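Local atomic coordinates of thiosulfate sulfurtransferase TUM1 (Saccharomyces cerevisiae, PDB entry 3UTN), a protein that transfers persulfide sulfur from NFS1 to UBA4 in the pathway that 2-thiolates the wobble uridine of tRNAs. Residues F27-L38 with V142-Y151. Residues are numbered along the deposited sequence; the frame is centred on the assembly and turned at random.
Sequences FDLISPKAFVKL and VYLLNNFNQY. With DMS (dimethyl sulfoxide), chain B.
Val142 opens the pairing: its O accepts from Asp28 N at 2.9 Å, while its N donates to a dimethyl sulfoxide oxygen. This is the edge of the N-terminal rhodanese domain's parallel sheet, where outermost strand 28-30 lies beside strand 141-145, the sheet's last in sequence. Tyr143 CG, beside its own backbone N (chi1 -69°), sets CD1 against Asp28 CB. Ile30 CD1, 4.2 Å from the Tyr143 ring centroid, and Leu38 CD2 lie over one face; methyl C2 of the dimethyl sulfoxide, probably from the crystallisation liquor, sits toward the rim of the other. Replacing this tyrosine with alanine would probably strip Ile30 and Leu38 of their shared aromatic face and open a gap between strand and helix. Leu144 N bonds Asp28 O and its O accepts from Ile30 N; on the other sheet face, Leu144 CD2 lies 3.6 Å from Leu29 CD2. Asn146 N bonds Ile30 O; its side-chain OD1 bonds Asn124, and its ND2, near Leu29 CD1, bonds Tyr250 O. Asn147, N-cap of helix 148-153, accepts from Gln150 N with OD1 and donates from ND2 to Thr247 O. Tyr151 CD1 packs 3.7 Å from Pro32 CB. The Phe35 ring meets Tyr151 obliquely, Phe35 CD2 3.4 Å from Tyr151 CE1.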
ATOM      1  N   PHE A  27       4.344  -8.049   5.934  1.00 22.40           N
ATOM      2  CA  PHE A  27       4.243  -8.890   4.768  1.00 21.90           C
ATOM      3  C   PHE A  27       5.586  -8.904   4.090  1.00 22.33           C
ATOM      4  O   PHE A  27       6.382  -7.983   4.253  1.00 22.69           O
ATOM      5  CB  PHE A  27       3.154  -8.394   3.816  1.00 20.61           C
ATOM      6  CG  PHE A  27       3.415  -7.039   3.245  1.00 19.94           C
ATOM      7  CD1 PHE A  27       4.077  -6.900   2.038  1.00 19.73           C
ATOM      8  CD2 PHE A  27       2.989  -5.902   3.912  1.00 19.65           C
ATOM      9  CE1 PHE A  27       4.304  -5.647   1.505  1.00 19.53           C
ATOM     10  CE2 PHE A  27       3.219  -4.652   3.388  1.00 19.57           C
ATOM     11  CZ  PHE A  27       3.870  -4.525   2.179  1.00 19.37           C
ATOM     12  N   ASP A  28       5.838  -9.965   3.345  1.00 23.41           N
ATOM     13  CA  ASP A  28       7.045 -10.058   2.569  1.00 24.09           C
ATOM     14  C   ASP A  28       6.653  -9.877   1.135  1.00 23.05           C
ATOM     15  O   ASP A  28       5.573 -10.285   0.721  1.00 22.52           O
ATOM     16  CB  ASP A  28       7.697 -11.427   2.738  1.00 25.71           C
ATOM     17  CG  ASP A  28       8.319 -11.614   4.105  1.00 27.75           C
ATOM     18  OD1 ASP A  28       8.428 -10.620   4.844  1.00 29.11           O
ATOM     19  OD2 ASP A  28       8.702 -12.757   4.436  1.00 29.40           O
ATOM     20  N   LEU A  29       7.539  -9.265   0.368  1.00 22.45           N
ATOM     21  CA  LEU A  29       7.391  -9.322  -1.062  1.00 22.03           C
ATOM     22  C   LEU A  29       7.597 -10.763  -1.437  1.00 21.28           C
ATOM     23  O   LEU A  29       8.320 -11.506  -0.769  1.00 21.03           O
ATOM     24  CB  LEU A  29       8.428  -8.460  -1.767  1.00 22.65           C
ATOM     25  CG  LEU A  29       8.418  -6.956  -1.531  1.00 24.32           C
ATOM     26  CD1 LEU A  29       8.881  -6.307  -2.814  1.00 24.34           C
ATOM     27  CD2 LEU A  29       7.046  -6.439  -1.142  1.00 24.50           C
ATOM     28  N   ILE A  30       6.936 -11.172  -2.499  1.00 20.35           N
ATOM     29  CA  ILE A  30       7.180 -12.481  -3.032  1.00 20.22           C
ATOM     30  C   ILE A  30       7.176 -12.328  -4.532  1.00 20.20           C
ATOM     31  O   ILE A  30       6.287 -11.696  -5.106  1.00 19.65           O
ATOM     32  CB  ILE A  30       6.158 -13.517  -2.519  1.00 20.16           C
ATOM     33  CG1 ILE A  30       6.632 -14.935  -2.829  1.00 20.45           C
ATOM     34  CG2 ILE A  30       4.767 -13.233  -3.054  1.00 19.87           C
ATOM     35  CD1 ILE A  30       5.846 -16.001  -2.112  1.00 20.41           C
ATOM     36  N   SER A  31       8.207 -12.869  -5.155  1.00 20.19           N
ATOM     37  CA  SER A  31       8.294 -12.859  -6.591  1.00 20.83           C
ATOM     38  C   SER A  31       7.336 -13.923  -7.096  1.00 20.70           C
ATOM     39  O   SER A  31       6.943 -14.815  -6.341  1.00 21.01           O
ATOM     40  CB  SER A  31       9.712 -13.191  -7.032  1.00 20.87           C
ATOM     41  OG  SER A  31       9.998 -14.533  -6.710  1.00 21.51           O
ATOM     42  N   PRO A  32       6.955 -13.839  -8.373  1.00 20.70           N
ATOM     43  CA  PRO A  32       6.153 -14.899  -8.954  1.00 21.16           C
ATOM     44  C   PRO A  32       6.791 -16.271  -8.769  1.00 21.29           C
ATOM     45  O   PRO A  32       6.100 -17.216  -8.383  1.00 20.84           O
ATOM     46  CB  PRO A  32       6.108 -14.515 -10.426  1.00 20.81           C
ATOM     47  CG  PRO A  32       6.151 -13.034 -10.398  1.00 20.85           C
ATOM     48  CD  PRO A  32       7.094 -12.695  -9.288  1.00 21.12           C
ATOM     49  N   LYS A  33       8.093 -16.382  -9.017  1.00 22.20           N
ATOM     50  CA  LYS A  33       8.754 -17.679  -8.884  1.00 23.60           C
ATOM     51  C   LYS A  33       8.704 -18.185  -7.457  1.00 22.60           C
ATOM     52  O   LYS A  33       8.383 -19.345  -7.231  1.00 23.63           O
ATOM     53  CB  LYS A  33      10.190 -17.676  -9.419  1.00 25.26           C
ATOM     54  CG  LYS A  33      11.213 -16.900  -8.607  1.00 27.51           C
ATOM     55  CD  LYS A  33      12.597 -16.996  -9.245  1.00 29.76           C
ATOM     56  CE  LYS A  33      12.506 -16.970 -10.764  1.00 31.22           C
ATOM     57  NZ  LYS A  33      13.801 -16.650 -11.429  1.00 34.22           N
ATOM     58  N   ALA A  34       8.997 -17.307  -6.503  1.00 22.51           N
ATOM     59  CA  ALA A  34       8.941 -17.674  -5.101  1.00 21.79           C
ATOM     60  C   ALA A  34       7.509 -18.020  -4.756  1.00 20.73           C
ATOM     61  O   ALA A  34       7.254 -18.936  -3.989  1.00 20.52           O
ATOM     62  CB  ALA A  34       9.446 -16.546  -4.230  1.00 22.36           C
ATOM     63  N   PHE A  35       6.572 -17.295  -5.351  1.00 20.46           N
ATOM     64  CA  PHE A  35       5.175 -17.580  -5.123  1.00 20.23           C
ATOM     65  C   PHE A  35       4.781 -18.973  -5.587  1.00 20.12           C
ATOM     66  O   PHE A  35       4.161 -19.709  -4.839  1.00 21.14           O
ATOM     67  CB  PHE A  35       4.274 -16.537  -5.767  1.00 19.98           C
ATOM     68  CG  PHE A  35       2.838 -16.936  -5.784  1.00 20.34           C
ATOM     69  CD1 PHE A  35       2.076 -16.883  -4.622  1.00 20.38           C
ATOM     70  CD2 PHE A  35       2.258 -17.417  -6.945  1.00 20.29           C
ATOM     71  CE1 PHE A  35       0.747 -17.261  -4.634  1.00 20.22           C
ATOM     72  CE2 PHE A  35       0.930 -17.800  -6.961  1.00 20.69           C
ATOM     73  CZ  PHE A  35       0.175 -17.719  -5.802  1.00 20.35           C
ATOM     74  N   VAL A  36       5.117 -19.339  -6.818  1.00 19.97           N
ATOM     75  CA  VAL A  36       4.722 -20.665  -7.287  1.00 20.44           C
ATOM     76  C   VAL A  36       5.471 -21.725  -6.500  1.00 20.79           C
ATOM     77  O   VAL A  36       4.917 -22.778  -6.188  1.00 21.35           O
ATOM     78  CB  VAL A  36       4.880 -20.863  -8.807  1.00 20.49           C
ATOM     79  CG1 VAL A  36       3.933 -19.935  -9.547  1.00 20.19           C
ATOM     80  CG2 VAL A  36       6.315 -20.651  -9.254  1.00 19.69           C
ATOM     81  N   LYS A  37       6.717 -21.416  -6.147  1.00 21.48           N
ATOM     82  CA  LYS A  37       7.491 -22.295  -5.288  1.00 22.45           C
ATOM     83  C   LYS A  37       6.736 -22.455  -3.979  1.00 22.00           C
ATOM     84  O   LYS A  37       6.513 -23.564  -3.513  1.00 22.14           O
ATOM     85  CB  LYS A  37       8.885 -21.733  -5.036  1.00 23.12           C
ATOM     86  CG  LYS A  37       9.760 -22.683  -4.242  1.00 24.56           C
ATOM     87  CD  LYS A  37      11.081 -22.055  -3.853  1.00 25.97           C
ATOM     88  CE  LYS A  37      11.879 -23.059  -3.044  1.00 27.51           C
ATOM     89  NZ  LYS A  37      13.300 -22.650  -2.946  1.00 28.85           N
ATOM     90  N   LEU A  38       6.327 -21.330  -3.409  1.00 22.58           N
ATOM     91  CA  LEU A  38       5.558 -21.336  -2.176  1.00 22.88           C
ATOM     92  C   LEU A  38       4.309 -22.185  -2.352  1.00 22.79           C
ATOM     93  O   LEU A  38       4.062 -23.097  -1.567  1.00 23.75           O
ATOM     94  CB  LEU A  38       5.193 -19.913  -1.765  1.00 23.31           C
ATOM     95  CG  LEU A  38       4.305 -19.731  -0.536  1.00 23.50           C
ATOM     96  CD1 LEU A  38       5.049 -20.078   0.741  1.00 24.18           C
ATOM     97  CD2 LEU A  38       3.813 -18.297  -0.507  1.00 23.49           C
ATOM     98  N   VAL A 142       1.511 -12.942   5.055  1.00 21.35           N
ATOM     99  CA  VAL A 142       1.070 -12.076   4.009  1.00 20.43           C
ATOM    100  C   VAL A 142       2.250 -11.825   3.114  1.00 20.40           C
ATOM    101  O   VAL A 142       3.340 -11.461   3.558  1.00 19.86           O
ATOM    102  CB  VAL A 142       0.531 -10.735   4.528  1.00 20.65           C
ATOM    103  CG1 VAL A 142      -0.027  -9.919   3.370  1.00 20.21           C
ATOM    104  CG2 VAL A 142      -0.547 -10.959   5.576  1.00 20.56           C
ATOM    105  N   TYR A 143       2.011 -12.036   1.840  1.00 19.58           N
ATOM    106  CA  TYR A 143       2.996 -11.721   0.862  1.00 20.02           C
ATOM    107  C   TYR A 143       2.409 -10.719  -0.061  1.00 19.57           C
ATOM    108  O   TYR A 143       1.199 -10.670  -0.273  1.00 19.10           O
ATOM    109  CB  TYR A 143       3.398 -12.963   0.105  1.00 20.70           C
ATOM    110  CG  TYR A 143       4.161 -13.923   0.964  1.00 21.99           C
ATOM    111  CD1 TYR A 143       5.541 -13.829   1.081  1.00 22.40           C
ATOM    112  CD2 TYR A 143       3.500 -14.917   1.674  1.00 22.50           C
ATOM    113  CE1 TYR A 143       6.252 -14.712   1.871  1.00 23.61           C
ATOM    114  CE2 TYR A 143       4.202 -15.805   2.465  1.00 23.80           C
ATOM    115  CZ  TYR A 143       5.575 -15.697   2.558  1.00 24.14           C
ATOM    116  OH  TYR A 143       6.268 -16.574   3.352  1.00 25.49           O
ATOM    117  N   LEU A 144       3.285  -9.890  -0.581  1.00 19.00           N
ATOM    118  CA  LEU A 144       2.910  -8.995  -1.611  1.00 18.44           C
ATOM    119  C   LEU A 144       3.573  -9.580  -2.812  1.00 18.44           C
ATOM    120  O   LEU A 144       4.798  -9.626  -2.888  1.00 18.48           O
ATOM    121  CB  LEU A 144       3.457  -7.613  -1.329  1.00 18.30           C
ATOM    122  CG  LEU A 144       3.147  -6.613  -2.425  1.00 18.28           C
ATOM    123  CD1 LEU A 144       1.642  -6.515  -2.573  1.00 17.65           C
ATOM    124  CD2 LEU A 144       3.765  -5.279  -2.074  1.00 18.26           C
ATOM    125  N   LEU A 145       2.761 -10.068  -3.738  1.00 18.33           N
ATOM    126  CA  LEU A 145       3.315 -10.585  -4.954  1.00 18.63           C
ATOM    127  C   LEU A 145       3.987  -9.429  -5.633  1.00 18.75           C
ATOM    128  O   LEU A 145       3.407  -8.354  -5.782  1.00 19.14           O
ATOM    129  CB  LEU A 145       2.251 -11.184  -5.856  1.00 18.08           C
ATOM    130  CG  LEU A 145       2.832 -11.749  -7.153  1.00 17.51           C
ATOM    131  CD1 LEU A 145       3.645 -13.003  -6.887  1.00 17.49           C
ATOM    132  CD2 LEU A 145       1.704 -12.033  -8.109  1.00 17.63           C
ATOM    133  N   ASN A 146       5.224  -9.654  -6.032  1.00 19.33           N
ATOM    134  CA  ASN A 146       5.971  -8.625  -6.681  1.00 19.27           C
ATOM    135  C   ASN A 146       6.394  -9.003  -8.097  1.00 19.48           C
ATOM    136  O   ASN A 146       7.476  -9.515  -8.307  1.00 20.28           O
ATOM    137  CB  ASN A 146       7.183  -8.242  -5.851  1.00 19.87           C
ATOM    138  CG  ASN A 146       7.882  -7.047  -6.413  1.00 19.95           C
ATOM    139  OD1 ASN A 146       7.240  -6.154  -6.970  1.00 19.80           O
ATOM    140  ND2 ASN A 146       9.207  -7.025  -6.305  1.00 20.51           N
ATOM    141  N   ASN A 147       5.528  -8.772  -9.065  1.00 19.27           N
ATOM    142  CA  ASN A 147       4.160  -8.363  -8.837  1.00 19.53           C
ATOM    143  C   ASN A 147       3.349  -9.111  -9.861  1.00 19.53           C
ATOM    144  O   ASN A 147       3.892  -9.918 -10.616  1.00 18.91           O
ATOM    145  CB  ASN A 147       3.986  -6.852  -8.991  1.00 19.86           C
ATOM    146  CG  ASN A 147       4.457  -6.336 -10.337  1.00 20.22           C
ATOM    147  OD1 ASN A 147       4.709  -7.101 -11.264  1.00 21.02           O
ATOM    148  ND2 ASN A 147       4.575  -5.027 -10.448  1.00 20.31           N
ATOM    149  N   PHE A 148       2.058  -8.840  -9.896  1.00 19.38           N
ATOM    150  CA  PHE A 148       1.190  -9.528 -10.805  1.00 19.52           C
ATOM    151  C   PHE A 148       1.530  -9.227 -12.252  1.00 19.51           C
ATOM    152  O   PHE A 148       1.340 -10.078 -13.109  1.00 19.51           O
ATOM    153  CB  PHE A 148      -0.250  -9.181 -10.519  1.00 19.35           C
ATOM    154  CG  PHE A 148      -1.226 -10.091 -11.178  1.00 19.33           C
ATOM    155  CD1 PHE A 148      -1.029 -11.470 -11.173  1.00 19.00           C
ATOM    156  CD2 PHE A 148      -2.366  -9.577 -11.774  1.00 19.23           C
ATOM    157  CE1 PHE A 148      -1.947 -12.308 -11.775  1.00 19.40           C
ATOM    158  CE2 PHE A 148      -3.288 -10.414 -12.367  1.00 19.07           C
ATOM    159  CZ  PHE A 148      -3.080 -11.779 -12.365  1.00 18.91           C
ATOM    160  N   ASN A 149       2.033  -8.024 -12.517  1.00 20.96           N
ATOM    161  CA  ASN A 149       2.484  -7.666 -13.856  1.00 22.25           C
ATOM    162  C   ASN A 149       3.504  -8.665 -14.349  1.00 22.06           C
ATOM    163  O   ASN A 149       3.371  -9.216 -15.436  1.00 21.74           O
ATOM    164  CB  ASN A 149       3.105  -6.273 -13.879  1.00 23.67           C
ATOM    165  CG  ASN A 149       2.071  -5.172 -13.787  1.00 24.60           C
ATOM    166  OD1 ASN A 149       0.871  -5.419 -13.880  1.00 26.28           O
ATOM    167  ND2 ASN A 149       2.536  -3.947 -13.614  1.00 25.53           N
ATOM    168  N   GLN A 150       4.516  -8.903 -13.526  1.00 22.36           N
ATOM    169  CA  GLN A 150       5.596  -9.794 -13.899  1.00 22.90           C
ATOM    170  C   GLN A 150       5.086 -11.205 -13.910  1.00 21.89           C
ATOM    171  O   GLN A 150       5.414 -11.986 -14.790  1.00 20.78           O
ATOM    172  CB  GLN A 150       6.761  -9.646 -12.936  1.00 24.65           C
ATOM    173  CG  GLN A 150       7.507  -8.350 -13.152  1.00 27.32           C
ATOM    174  CD  GLN A 150       8.093  -8.257 -14.544  1.00 29.56           C
ATOM    175  OE1 GLN A 150       9.286  -8.463 -14.727  1.00 32.61           O
ATOM    176  NE2 GLN A 150       7.252  -7.954 -15.534  1.00 30.44           N
ATOM    177  N   TYR A 151       4.250 -11.502 -12.924  1.00 20.85           N
ATOM    178  CA  TYR A 151       3.573 -12.765 -12.837  1.00 20.55           C
ATOM    179  C   TYR A 151       2.891 -13.088 -14.157  1.00 20.86           C
ATOM    180  O   TYR A 151       3.042 -14.189 -14.691  1.00 19.93           O
ATOM    181  CB  TYR A 151       2.545 -12.683 -11.720  1.00 20.05           C
ATOM    182  CG  TYR A 151       1.931 -13.994 -11.375  1.00 19.80           C
ATOM    183  CD1 TYR A 151       2.442 -14.763 -10.339  1.00 19.62           C
ATOM    184  CD2 TYR A 151       0.835 -14.467 -12.079  1.00 19.53           C
ATOM    185  CE1 TYR A 151       1.870 -15.976 -10.011  1.00 20.02           C
ATOM    186  CE2 TYR A 151       0.264 -15.681 -11.771  1.00 19.87           C
ATOM    187  CZ  TYR A 151       0.787 -16.429 -10.734  1.00 19.53           C
ATOM    188  OH  TYR A 151       0.218 -17.624 -10.421  1.00 20.31           O
TER
HETATM  189  S   DMS B 401       5.008 -12.259   6.093  1.00 27.11           S
HETATM  190  O   DMS B 401       3.637 -12.399   6.622  1.00 25.94           O
HETATM  191  C1  DMS B 401       6.112 -12.618   7.350  1.00 27.67           C
HETATM  192  C2  DMS B 401       5.329 -13.598   5.100  1.00 26.49           C